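PDB 3OF7: regulator of chromosome condensation from Saccharomyces cerevisiae, which acts as a guanine nucleotide exchange factor that swaps GDP for GTP on the Ran-type GTPases GSP1 and GSP2, and also binds chromatin. Local coordinates for residues D157-C161 and A171-R176; L209-H215 and I262-N267; Q233-G237 and S280-N284. Where two conformers were deposited one is given. Residues are numbered along the deposited sequence.

Contact 1: D157-C161 and A171-R176; sequences DNMSC and AWGTFR
Set strand residues 159-161 and 171-173 side by side as an antiparallel pair, with axes 4.6 Å apart at closest approach and N-to-C directions 163° apart. S160 faces W172 as a hydrogen-bonded pair (CA-CA 5.2 Å), flanked by the non-hydrogen-bonded pairs M159-G173 (4.2 Å) and C161-A171 (4.4 Å). S160 N donates to W172 O at 2.8 Å, W172 N to S160 O at 3.0 Å, and one rung on, T174 N to N158 O at 2.9 Å. There is no direct return bond there, where N158 (phi/psi -130/-3) leaves the extended conformation; water 1 bridges instead, 3.2 Å from N158 N and 2.8 Å from T174 O. M159 N is satisfied by T156 OG1. These are the second and third strands of one blade of the seven-bladed RCC1 beta-propeller, so their outer edges are paired as well: C161 with A154, A171 with W196. G173, at 99/-138, must be glycine, since a CB would run into N158 O and M159 CA. W172 (chi1 p) lays its five-membered ring under S160 CB, a CH-pi contact of 3.4 Å to the centroid, while S160 OG bonds to A98 O. Near A171 and F175, M159 curls (ppp): CE is 3.8 Å from A171 CB, CG is 3.3 Å from F175 CE2, and SD lies obliquely 5.1 Å from the F175 ring centroid, a Met-aromatic contact. T174 OG1 goes to K190 O, R176 N to D214 OD1, and D157 OD2 forms a salt bridge with K213 NZ.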
ATOM      1  N   ASP A 157      -6.667  -3.784  -5.964  1.00 15.34           N
ATOM      2  CA  ASP A 157      -6.819  -5.203  -6.288  1.00 16.17           C
ATOM      3  C   ASP A 157      -6.844  -5.412  -7.804  1.00 16.47           C
ATOM      4  O   ASP A 157      -6.177  -6.314  -8.318  1.00 17.42           O
ATOM      5  CB  ASP A 157      -8.088  -5.788  -5.662  1.00 16.52           C
ATOM      6  CG  ASP A 157      -7.872  -6.292  -4.246  1.00 18.13           C
ATOM      7  OD1 ASP A 157      -6.934  -5.835  -3.544  1.00 18.81           O
ATOM      8  OD2 ASP A 157      -8.676  -7.143  -3.821  1.00 20.21           O
ATOM      9  N   ASN A 158      -7.565  -4.535  -8.507  1.00 16.11           N
ATOM     10  CA  ASN A 158      -7.930  -4.742  -9.914  1.00 16.11           C
ATOM     11  C   ASN A 158      -7.634  -3.545 -10.846  1.00 15.86           C
ATOM     12  O   ASN A 158      -7.864  -3.629 -12.064  1.00 16.27           O
ATOM     13  CB  ASN A 158      -9.431  -5.099  -9.999  1.00 16.01           C
ATOM     14  CG  ASN A 158      -9.818  -6.275  -9.101  0.80 16.54           C
ATOM     15  OD1 ASN A 158     -10.536  -6.116  -8.093  1.00 18.09           O
ATOM     16  ND2 ASN A 158      -9.344  -7.458  -9.461  1.00 14.01           N
ATOM     17  N   MET A 159      -7.145  -2.439 -10.286  1.00 15.30           N
ATOM     18  CA  MET A 159      -6.815  -1.254 -11.095  1.00 15.08           C
ATOM     19  C   MET A 159      -5.410  -0.732 -10.854  1.00 14.39           C
ATOM     20  O   MET A 159      -4.778  -1.030  -9.840  1.00 14.54           O
ATOM     21  CB  MET A 159      -7.899  -0.143 -11.058  1.00 15.07           C
ATOM     22  CG  MET A 159      -7.917   0.842  -9.896  1.00 15.81           C
ATOM     23  SD  MET A 159      -6.796   2.278  -9.777  1.00 12.18           S
ATOM     24  CE  MET A 159      -7.269   3.388 -11.112  1.00 18.86           C
ATOM     25  N   SER A 160      -4.929   0.037 -11.817  1.00 14.29           N
ATOM     26  CA  SER A 160      -3.575   0.539 -11.805  1.00 14.08           C
ATOM     27  C   SER A 160      -3.606   2.011 -12.163  1.00 14.44           C
ATOM     28  O   SER A 160      -4.481   2.454 -12.916  1.00 14.17           O
ATOM     29  CB  SER A 160      -2.745  -0.224 -12.827  1.00 13.85           C
ATOM     30  OG  SER A 160      -2.579  -1.571 -12.429  1.00 13.15           O
ATOM     31  N   CYS A 161      -2.657   2.760 -11.619  1.00 14.55           N
ATOM     32  CA  CYS A 161      -2.613   4.201 -11.814  1.00 15.22           C
ATOM     33  C   CYS A 161      -1.177   4.701 -11.848  1.00 15.48           C
ATOM     34  O   CYS A 161      -0.338   4.240 -11.077  1.00 15.07           O
ATOM     35  CB  CYS A 161      -3.401   4.915 -10.716  1.00 14.98           C
ATOM     36  SG  CYS A 161      -3.641   6.685 -11.020  1.00 17.64           S
ATOM     37  N   ALA A 171      -4.729   5.576 -16.006  1.00 18.34           N
ATOM     38  CA  ALA A 171      -5.356   4.511 -15.231  1.00 17.55           C
ATOM     39  C   ALA A 171      -5.776   3.370 -16.139  1.00 17.46           C
ATOM     40  O   ALA A 171      -5.997   3.572 -17.342  1.00 17.23           O
ATOM     41  CB  ALA A 171      -6.539   5.049 -14.445  1.00 17.48           C
ATOM     42  N   TRP A 172      -5.837   2.165 -15.567  1.00 16.98           N
ATOM     43  CA  TRP A 172      -6.280   0.963 -16.284  1.00 16.53           C
ATOM     44  C   TRP A 172      -6.744  -0.134 -15.317  1.00 16.69           C
ATOM     45  O   TRP A 172      -6.521  -0.043 -14.103  1.00 16.05           O
ATOM     46  CB  TRP A 172      -5.205   0.445 -17.267  1.00 16.85           C
ATOM     47  CG  TRP A 172      -3.845   0.074 -16.685  1.00 16.20           C
ATOM     48  CD1 TRP A 172      -3.376  -1.192 -16.454  1.00 17.13           C
ATOM     49  CD2 TRP A 172      -2.782   0.968 -16.304  1.00 15.49           C
ATOM     50  NE1 TRP A 172      -2.095  -1.145 -15.943  1.00 15.55           N
ATOM     51  CE2 TRP A 172      -1.708   0.168 -15.840  1.00 15.78           C
ATOM     52  CE3 TRP A 172      -2.634   2.365 -16.302  1.00 16.93           C
ATOM     53  CZ2 TRP A 172      -0.505   0.717 -15.380  1.00 15.18           C
ATOM     54  CZ3 TRP A 172      -1.434   2.917 -15.835  1.00 16.73           C
ATOM     55  CH2 TRP A 172      -0.386   2.088 -15.380  1.00 16.73           C
ATOM     56  N   GLY A 173      -7.410  -1.150 -15.859  1.00 16.30           N
ATOM     57  CA  GLY A 173      -7.978  -2.235 -15.052  1.00 16.15           C
ATOM     58  C   GLY A 173      -9.460  -1.989 -14.830  1.00 16.58           C
ATOM     59  O   GLY A 173     -10.168  -1.570 -15.761  1.00 16.04           O
ATOM     60  N   THR A 174      -9.932  -2.239 -13.608  1.00 15.85           N
ATOM     61  CA  THR A 174     -11.346  -2.043 -13.268  1.00 16.07           C
ATOM     62  C   THR A 174     -11.527  -1.952 -11.759  1.00 16.05           C
ATOM     63  O   THR A 174     -10.574  -2.187 -11.006  1.00 16.31           O
ATOM     64  CB  THR A 174     -12.247  -3.181 -13.842  1.00 16.15           C
ATOM     65  OG1 THR A 174     -13.620  -2.763 -13.833  1.00 17.30           O
ATOM     66  CG2 THR A 174     -12.115  -4.476 -13.020  1.00 15.94           C
ATOM     67  N   PHE A 175     -12.730  -1.593 -11.318  1.00 15.68           N
ATOM     68  CA  PHE A 175     -13.101  -1.730  -9.914  1.00 16.41           C
ATOM     69  C   PHE A 175     -14.137  -2.826  -9.753  1.00 17.32           C
ATOM     70  O   PHE A 175     -15.158  -2.854 -10.459  1.00 17.31           O
ATOM     71  CB  PHE A 175     -13.657  -0.422  -9.334  1.00 16.09           C
ATOM     72  CG  PHE A 175     -12.758   0.761  -9.534  1.00 16.20           C
ATOM     73  CD1 PHE A 175     -13.034   1.699 -10.525  1.00 16.28           C
ATOM     74  CD2 PHE A 175     -11.630   0.935  -8.739  1.00 15.56           C
ATOM     75  CE1 PHE A 175     -12.191   2.814 -10.720  1.00 15.94           C
ATOM     76  CE2 PHE A 175     -10.786   2.043  -8.923  1.00 16.90           C
ATOM     77  CZ  PHE A 175     -11.071   2.983  -9.923  1.00 15.31           C
ATOM     78  N   ARG A 176     -13.867  -3.732  -8.819  1.00 18.03           N
ATOM     79  CA  ARG A 176     -14.862  -4.693  -8.393  1.00 19.58           C
ATOM     80  C   ARG A 176     -15.662  -4.159  -7.210  1.00 20.35           C
ATOM     81  O   ARG A 176     -15.365  -3.103  -6.653  1.00 20.27           O
ATOM     82  CB  ARG A 176     -14.206  -6.031  -8.033  1.00 19.41           C
ATOM     83  CG  ARG A 176     -13.741  -6.838  -9.233  1.00 20.63           C
ATOM     84  CD  ARG A 176     -13.163  -8.172  -8.779  1.00 22.83           C
ATOM     85  NE  ARG A 176     -12.538  -8.896  -9.881  1.00 25.93           N
ATOM     86  CZ  ARG A 176     -13.179  -9.726 -10.701  0.70 27.60           C
ATOM     87  NH1 ARG A 176     -14.479  -9.956 -10.548  1.00 28.88           N
ATOM     88  NH2 ARG A 176     -12.512 -10.326 -11.677  1.00 28.98           N
TER
HETATM   89  O   HOH W   1      -9.727  -2.159  -8.350  1.00 14.85           O

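Contact 2: L209-H215 and I262-N267; sequences LAPGKDH and IASGEN
I262 (chi1 p, chi2 t) lays its CD1 against the methyl of A210, 3.8 Å from A210 CB, and A210 CB also sits 3.8 Å from A263 CA. The short strands 209-211 and 262-264 run nearly parallel, 12° apart, with axes 5.5 Å apart at closest approach. A210 lies beside A263 (CA-CA 5.0 Å), yet no backbone hydrogen bond joins the two strands. Water fills in: water 2 donates to L209 O (3.1 Å) and I262 O (2.7 Å), and water 3 lies 2.7 Å from P211 O and 3.1 Å from S264 O. Direct bonding begins past the strand ends, where K213 N donates to E266 O at 2.9 Å, nearly straight at 168°. G212 makes that approach possible, since a CB there would strike G265 O and E266 O; its own N bonds to H215 O at 2.8 Å, tightening the turn. K213 CB packs 3.7 Å from E266 CB. K213 NZ and E266 OE1, 4.2 Å apart, share water 4 (3.1 and 2.7 Å), though the direct polar partners are D157 for K213 and S386 for E266. Innermost strands of successive blades meeting side by side round the axis are characteristic of a beta-propeller. Each belongs to its own sheet: A210 pairs with L217 of strand 215-220, A263 with F270 of strand 268-273, and the side chain of I262 reaches across to L217 and L219 of strand 215-220.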
ATOM      1  N   LEU A 209      -1.232   9.856  -4.780  1.00 14.13           N
ATOM      2  CA  LEU A 209      -2.236   8.797  -4.919  1.00 14.11           C
ATOM      3  C   LEU A 209      -2.332   7.983  -3.635  1.00 13.80           C
ATOM      4  O   LEU A 209      -1.351   7.885  -2.890  1.00 14.21           O
ATOM      5  CB  LEU A 209      -1.872   7.870  -6.083  1.00 13.80           C
ATOM      6  CG  LEU A 209      -1.415   8.486  -7.408  1.00 14.32           C
ATOM      7  CD1 LEU A 209      -0.951   7.404  -8.376  1.00 15.64           C
ATOM      8  CD2 LEU A 209      -2.531   9.309  -8.055  1.00 15.46           C
ATOM      9  N   ALA A 210      -3.504   7.406  -3.374  1.00 13.17           N
ATOM     10  CA  ALA A 210      -3.645   6.412  -2.291  1.00 12.79           C
ATOM     11  C   ALA A 210      -4.624   5.307  -2.711  1.00 12.62           C
ATOM     12  O   ALA A 210      -5.842   5.528  -2.705  1.00 12.63           O
ATOM     13  CB  ALA A 210      -4.099   7.078  -0.987  1.00 12.73           C
ATOM     14  N   PRO A 211      -4.095   4.125  -3.095  1.00 12.51           N
ATOM     15  CA  PRO A 211      -4.947   3.023  -3.541  1.00 12.33           C
ATOM     16  C   PRO A 211      -5.574   2.224  -2.404  1.00 12.53           C
ATOM     17  O   PRO A 211      -4.937   1.976  -1.378  1.00 12.28           O
ATOM     18  CB  PRO A 211      -3.987   2.125  -4.324  1.00 12.35           C
ATOM     19  CG  PRO A 211      -2.640   2.381  -3.708  1.00 11.89           C
ATOM     20  CD  PRO A 211      -2.657   3.823  -3.267  1.00 12.17           C
ATOM     21  N   GLY A 212      -6.830   1.837  -2.584  1.00 12.26           N
ATOM     22  CA  GLY A 212      -7.462   0.900  -1.659  1.00 12.57           C
ATOM     23  C   GLY A 212      -7.602  -0.456  -2.311  1.00 12.36           C
ATOM     24  O   GLY A 212      -6.775  -0.844  -3.135  1.00 12.83           O
ATOM     25  N   LYS A 213      -8.670  -1.168  -1.962  1.00 12.48           N
ATOM     26  CA  LYS A 213      -8.971  -2.460  -2.578  0.50 12.35           C
ATOM     27  C   LYS A 213      -9.670  -2.270  -3.924  1.00 12.07           C
ATOM     28  O   LYS A 213      -9.241  -2.817  -4.934  1.00 11.65           O
ATOM     29  CB  LYS A 213      -9.841  -3.310  -1.650  0.50 12.60           C
ATOM     30  CG  LYS A 213     -10.300  -4.635  -2.252  0.50 13.54           C
ATOM     31  CD  LYS A 213     -11.344  -5.307  -1.364  0.50 15.38           C
ATOM     32  CE  LYS A 213     -11.797  -6.633  -1.954  0.50 15.63           C
ATOM     33  NZ  LYS A 213     -10.759  -7.699  -1.837  0.50 17.05           N
ATOM     34  N   ASP A 214     -10.757  -1.504  -3.926  1.00 12.49           N
ATOM     35  CA  ASP A 214     -11.498  -1.228  -5.163  1.00 12.89           C
ATOM     36  C   ASP A 214     -11.927   0.238  -5.260  1.00 13.18           C
ATOM     37  O   ASP A 214     -13.014   0.566  -5.759  1.00 13.06           O
ATOM     38  CB  ASP A 214     -12.687  -2.190  -5.323  1.00 13.01           C
ATOM     39  CG  ASP A 214     -12.269  -3.552  -5.860  1.00 12.95           C
ATOM     40  OD1 ASP A 214     -11.698  -3.620  -6.970  1.00 14.01           O
ATOM     41  OD2 ASP A 214     -12.536  -4.567  -5.169  1.00 13.89           O
ATOM     42  N   HIS A 215     -11.049   1.107  -4.773  1.00 13.03           N
ATOM     43  CA  HIS A 215     -11.182   2.543  -4.923  1.00 13.38           C
ATOM     44  C   HIS A 215      -9.780   3.125  -4.876  1.00 13.33           C
ATOM     45  O   HIS A 215      -8.838   2.473  -4.406  1.00 12.64           O
ATOM     46  CB  HIS A 215     -12.002   3.138  -3.774  1.00 13.42           C
ATOM     47  CG  HIS A 215     -11.289   3.103  -2.461  1.00 14.47           C
ATOM     48  ND1 HIS A 215     -10.552   4.167  -1.982  1.00 16.77           N
ATOM     49  CD2 HIS A 215     -11.161   2.115  -1.547  1.00 13.62           C
ATOM     50  CE1 HIS A 215     -10.019   3.840  -0.820  1.00 13.03           C
ATOM     51  NE2 HIS A 215     -10.373   2.600  -0.534  1.00 16.14           N
ATOM     52  N   ILE A 262      -2.460  11.780   2.007  1.00 16.72           N
ATOM     53  CA  ILE A 262      -3.535  10.781   2.002  1.00 16.17           C
ATOM     54  C   ILE A 262      -2.954   9.367   2.061  1.00 16.02           C
ATOM     55  O   ILE A 262      -1.857   9.111   1.560  1.00 15.51           O
ATOM     56  CB  ILE A 262      -4.473  10.928   0.780  1.00 15.76           C
ATOM     57  CG1 ILE A 262      -3.676  10.989  -0.525  1.00 15.69           C
ATOM     58  CG2 ILE A 262      -5.381  12.174   0.924  1.00 16.57           C
ATOM     59  CD1 ILE A 262      -4.519  10.778  -1.782  1.00 14.96           C
ATOM     60  N   ALA A 263      -3.696   8.460   2.684  1.00 15.65           N
ATOM     61  CA  ALA A 263      -3.336   7.048   2.708  1.00 15.66           C
ATOM     62  C   ALA A 263      -4.633   6.274   2.750  1.00 15.84           C
ATOM     63  O   ALA A 263      -5.662   6.810   3.177  1.00 16.76           O
ATOM     64  CB  ALA A 263      -2.478   6.725   3.926  1.00 15.64           C
ATOM     65  N   SER A 264      -4.588   5.016   2.318  1.00 15.70           N
ATOM     66  CA  SER A 264      -5.793   4.206   2.256  1.00 15.46           C
ATOM     67  C   SER A 264      -5.517   2.765   2.660  1.00 15.57           C
ATOM     68  O   SER A 264      -4.488   2.198   2.283  1.00 15.41           O
ATOM     69  CB  SER A 264      -6.374   4.259   0.840  1.00 15.41           C
ATOM     70  OG  SER A 264      -7.648   3.644   0.802  1.00 17.67           O
ATOM     71  N   GLY A 265      -6.420   2.201   3.461  1.00 14.85           N
ATOM     72  CA  GLY A 265      -6.531   0.751   3.609  1.00 14.27           C
ATOM     73  C   GLY A 265      -7.435   0.215   2.505  1.00 14.38           C
ATOM     74  O   GLY A 265      -7.693   0.909   1.509  1.00 13.76           O
ATOM     75  N   GLU A 266      -7.928  -1.011   2.667  1.00 14.17           N
ATOM     76  CA  GLU A 266      -8.741  -1.618   1.620  1.00 14.19           C
ATOM     77  C   GLU A 266     -10.060  -0.863   1.411  1.00 13.90           C
ATOM     78  O   GLU A 266     -10.385  -0.468   0.285  1.00 13.19           O
ATOM     79  CB  GLU A 266      -8.973  -3.104   1.901  1.00 14.44           C
ATOM     80  CG  GLU A 266      -7.686  -3.906   1.752  1.00 15.18           C
ATOM     81  CD  GLU A 266      -7.896  -5.405   1.630  1.00 18.04           C
ATOM     82  OE1 GLU A 266      -9.054  -5.875   1.583  1.00 18.70           O
ATOM     83  OE2 GLU A 266      -6.873  -6.119   1.572  1.00 19.56           O
ATOM     84  N   ASN A 267     -10.785  -0.652   2.503  1.00 14.25           N
ATOM     85  CA  ASN A 267     -12.103  -0.013   2.462  1.00 15.32           C
ATOM     86  C   ASN A 267     -12.236   1.135   3.468  1.00 15.18           C
ATOM     87  O   ASN A 267     -13.347   1.581   3.782  1.00 15.68           O
ATOM     88  CB  ASN A 267     -13.194  -1.065   2.705  1.00 15.07           C
ATOM     89  CG  ASN A 267     -13.209  -2.141   1.643  1.00 16.98           C
ATOM     90  OD1 ASN A 267     -13.215  -1.854   0.441  1.00 18.17           O
ATOM     91  ND2 ASN A 267     -13.213  -3.400   2.080  1.00 18.89           N
TER
HETATM   92  O   HOH W   2      -0.944   7.033   0.013  1.00 24.17           O
HETATM   93  O   HOH W   3      -2.567   2.118  -0.126  1.00 33.11           O
HETATM   94  O   HOH W   4      -9.193  -8.433   0.695  1.00 33.48           O

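Contact 3: Q233-G237 and S280-N284; sequences QNQLG and SWGLN
Q233 (phi/psi -108/20) brings its carbonyl over the next blade, with Q233 O 3.3 Å from G282 CA in a CA-H...O contact, and its CB 4.2 Å from L283 CB. N234, at positive phi (65/22), starts a type I turn closed by G237 N to N234 O at 3.3 Å; N234 O also lies 3.3 Å from W281 CD1, at the indole edge. Q235 (-70/-20) supplies the key acceptor: W281 NE1 donates to Q235 O at 2.8 Å. The Q235 side chain (chi1 p) folds back, Q235 OE1 taking Q233 N at 2.7 Å and Q235 NE2 giving to Q233 OE1 at 2.9 Å. L236 (-84/0) points away, and G237 ends the turn at 74/12. W281 (chi1 p) turns its indole edge to this turn, which brings NE1 to Q235 O, and G282 at 104/-149 calls for glycine. The Trp-Gly pair and the Gln-Leu-Gly turn are recurring RCC1-repeat elements, here from successive repeats. Beyond, W281 packs on C269 and A271 of strand 268-273, while N234 and L283 both touch L300 of strand 300-302.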
ATOM      1  N   GLN A 233     -18.696   0.792   1.121  1.00 18.97           N
ATOM      2  CA  GLN A 233     -18.243   0.943   2.502  1.00 19.58           C
ATOM      3  C   GLN A 233     -18.028   2.415   2.887  1.00 19.30           C
ATOM      4  O   GLN A 233     -17.329   2.706   3.864  1.00 19.31           O
ATOM      5  CB  GLN A 233     -16.948   0.145   2.740  1.00 19.65           C
ATOM      6  CG  GLN A 233     -17.100  -1.381   2.693  1.00 21.66           C
ATOM      7  CD  GLN A 233     -17.206  -1.936   1.278  1.00 23.05           C
ATOM      8  OE1 GLN A 233     -16.561  -1.447   0.349  1.00 25.32           O
ATOM      9  NE2 GLN A 233     -18.017  -2.965   1.113  1.00 25.23           N
ATOM     10  N   ASN A 234     -18.634   3.328   2.128  1.00 19.25           N
ATOM     11  CA  ASN A 234     -18.486   4.775   2.351  1.00 19.64           C
ATOM     12  C   ASN A 234     -17.057   5.283   2.130  1.00 19.44           C
ATOM     13  O   ASN A 234     -16.684   6.345   2.631  1.00 19.19           O
ATOM     14  CB  ASN A 234     -18.993   5.188   3.740  0.90 20.02           C
ATOM     15  CG  ASN A 234     -20.340   5.883   3.686  0.50 22.03           C
ATOM     16  OD1 ASN A 234     -20.431   7.066   3.348  0.50 24.20           O
ATOM     17  ND2 ASN A 234     -21.392   5.156   4.031  0.90 23.53           N
ATOM     18  N   GLN A 235     -16.265   4.536   1.364  1.00 19.58           N
ATOM     19  CA  GLN A 235     -14.863   4.916   1.149  1.00 19.78           C
ATOM     20  C   GLN A 235     -14.722   6.167   0.275  1.00 20.09           C
ATOM     21  O   GLN A 235     -13.679   6.829   0.303  1.00 20.10           O
ATOM     22  CB  GLN A 235     -14.020   3.755   0.596  1.00 19.63           C
ATOM     23  CG  GLN A 235     -14.525   3.117  -0.695  1.00 19.16           C
ATOM     24  CD  GLN A 235     -15.461   1.949  -0.424  1.00 19.20           C
ATOM     25  OE1 GLN A 235     -16.589   2.136   0.043  1.00 17.46           O
ATOM     26  NE2 GLN A 235     -15.000   0.737  -0.716  1.00 19.19           N
ATOM     27  N   LEU A 236     -15.764   6.487  -0.492  1.00 20.37           N
ATOM     28  CA  LEU A 236     -15.718   7.637  -1.400  1.00 21.53           C
ATOM     29  C   LEU A 236     -16.064   8.951  -0.700  1.00 22.26           C
ATOM     30  O   LEU A 236     -16.056  10.009  -1.329  1.00 22.74           O
ATOM     31  CB  LEU A 236     -16.609   7.427  -2.644  1.00 21.20           C
ATOM     32  CG  LEU A 236     -16.468   6.155  -3.495  1.00 20.82           C
ATOM     33  CD1 LEU A 236     -17.540   6.115  -4.564  1.00 21.59           C
ATOM     34  CD2 LEU A 236     -15.077   5.973  -4.128  1.00 19.02           C
ATOM     35  N   GLY A 237     -16.349   8.877   0.601  1.00 22.84           N
ATOM     36  CA  GLY A 237     -16.689  10.048   1.407  1.00 23.65           C
ATOM     37  C   GLY A 237     -18.081  10.602   1.147  1.00 24.11           C
ATOM     38  O   GLY A 237     -18.400  11.713   1.572  1.00 23.91           O
ATOM     39  N   SER A 280     -10.120   9.916   9.530  1.00 19.97           N
ATOM     40  CA  SER A 280     -10.377   8.681   8.796  1.00 19.63           C
ATOM     41  C   SER A 280     -11.857   8.519   8.477  1.00 19.13           C
ATOM     42  O   SER A 280     -12.714   9.142   9.120  1.00 19.28           O
ATOM     43  CB  SER A 280      -9.878   7.471   9.585  1.00 19.81           C
ATOM     44  OG  SER A 280     -10.448   7.453  10.879  1.00 22.29           O
ATOM     45  N   TRP A 281     -12.149   7.697   7.474  1.00 18.33           N
ATOM     46  CA  TRP A 281     -13.525   7.345   7.120  1.00 17.91           C
ATOM     47  C   TRP A 281     -13.572   5.983   6.437  1.00 17.49           C
ATOM     48  O   TRP A 281     -12.542   5.457   6.009  1.00 17.26           O
ATOM     49  CB  TRP A 281     -14.160   8.413   6.217  1.00 17.78           C
ATOM     50  CG  TRP A 281     -13.538   8.529   4.852  1.00 17.26           C
ATOM     51  CD1 TRP A 281     -14.017   7.990   3.690  1.00 17.31           C
ATOM     52  CD2 TRP A 281     -12.334   9.227   4.502  1.00 17.66           C
ATOM     53  NE1 TRP A 281     -13.195   8.309   2.644  1.00 17.59           N
ATOM     54  CE2 TRP A 281     -12.150   9.063   3.109  1.00 17.12           C
ATOM     55  CE3 TRP A 281     -11.394   9.974   5.226  1.00 17.27           C
ATOM     56  CZ2 TRP A 281     -11.061   9.619   2.419  1.00 18.42           C
ATOM     57  CZ3 TRP A 281     -10.299  10.523   4.538  1.00 18.45           C
ATOM     58  CH2 TRP A 281     -10.151  10.345   3.149  1.00 18.33           C
ATOM     59  N   GLY A 282     -14.776   5.428   6.325  1.00 17.38           N
ATOM     60  CA  GLY A 282     -14.981   4.159   5.637  1.00 16.80           C
ATOM     61  C   GLY A 282     -15.197   3.014   6.606  1.00 16.85           C
ATOM     62  O   GLY A 282     -15.735   3.203   7.707  1.00 16.94           O
ATOM     63  N   LEU A 283     -14.775   1.824   6.200  1.00 16.24           N
ATOM     64  CA  LEU A 283     -15.088   0.608   6.943  1.00 16.11           C
ATOM     65  C   LEU A 283     -14.423   0.606   8.316  1.00 15.94           C
ATOM     66  O   LEU A 283     -13.233   0.905   8.431  1.00 15.70           O
ATOM     67  CB  LEU A 283     -14.662  -0.623   6.133  1.00 16.23           C
ATOM     68  CG  LEU A 283     -14.957  -1.994   6.752  1.00 15.67           C
ATOM     69  CD1 LEU A 283     -16.479  -2.271   6.815  1.00 17.23           C
ATOM     70  CD2 LEU A 283     -14.208  -3.087   6.003  1.00 16.69           C
ATOM     71  N   ASN A 284     -15.192   0.288   9.357  1.00 15.85           N
ATOM     72  CA  ASN A 284     -14.683   0.396  10.727  1.00 16.14           C
ATOM     73  C   ASN A 284     -15.149  -0.683  11.707  1.00 16.28           C
ATOM     74  O   ASN A 284     -15.218  -0.435  12.917  1.00 16.71           O
ATOM     75  CB  ASN A 284     -14.975   1.793  11.297  1.00 16.19           C
ATOM     76  CG  ASN A 284     -14.122   2.124  12.513  1.00 16.91           C
ATOM     77  OD1 ASN A 284     -12.962   1.733  12.592  1.00 16.51           O
ATOM     78  ND2 ASN A 284     -14.696   2.861  13.463  1.00 17.06           N
TER

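Overall arrangement
Coming from the N terminus, strand 30-34 joins the blade that also holds the last strands, 432-439 and 443-450, so the propeller ring closes on itself. Contact 1 then closes a short hairpin of nine intervening residues within one blade, and is finished before the others begin. Contact 2 opens at 209 and spans 46 residues; contact 3 opens inside that span, at 233, and closes after it, at 280-284, so the two cross. They bind the same two neighbouring blades, contact 2 near the axis and contact 3 farther out, bridged by N267 O to L283 N at 2.8 Å. Contact 1 reaches contact 2 through D157 with K213 and R176 with D214, but does not touch contact 3.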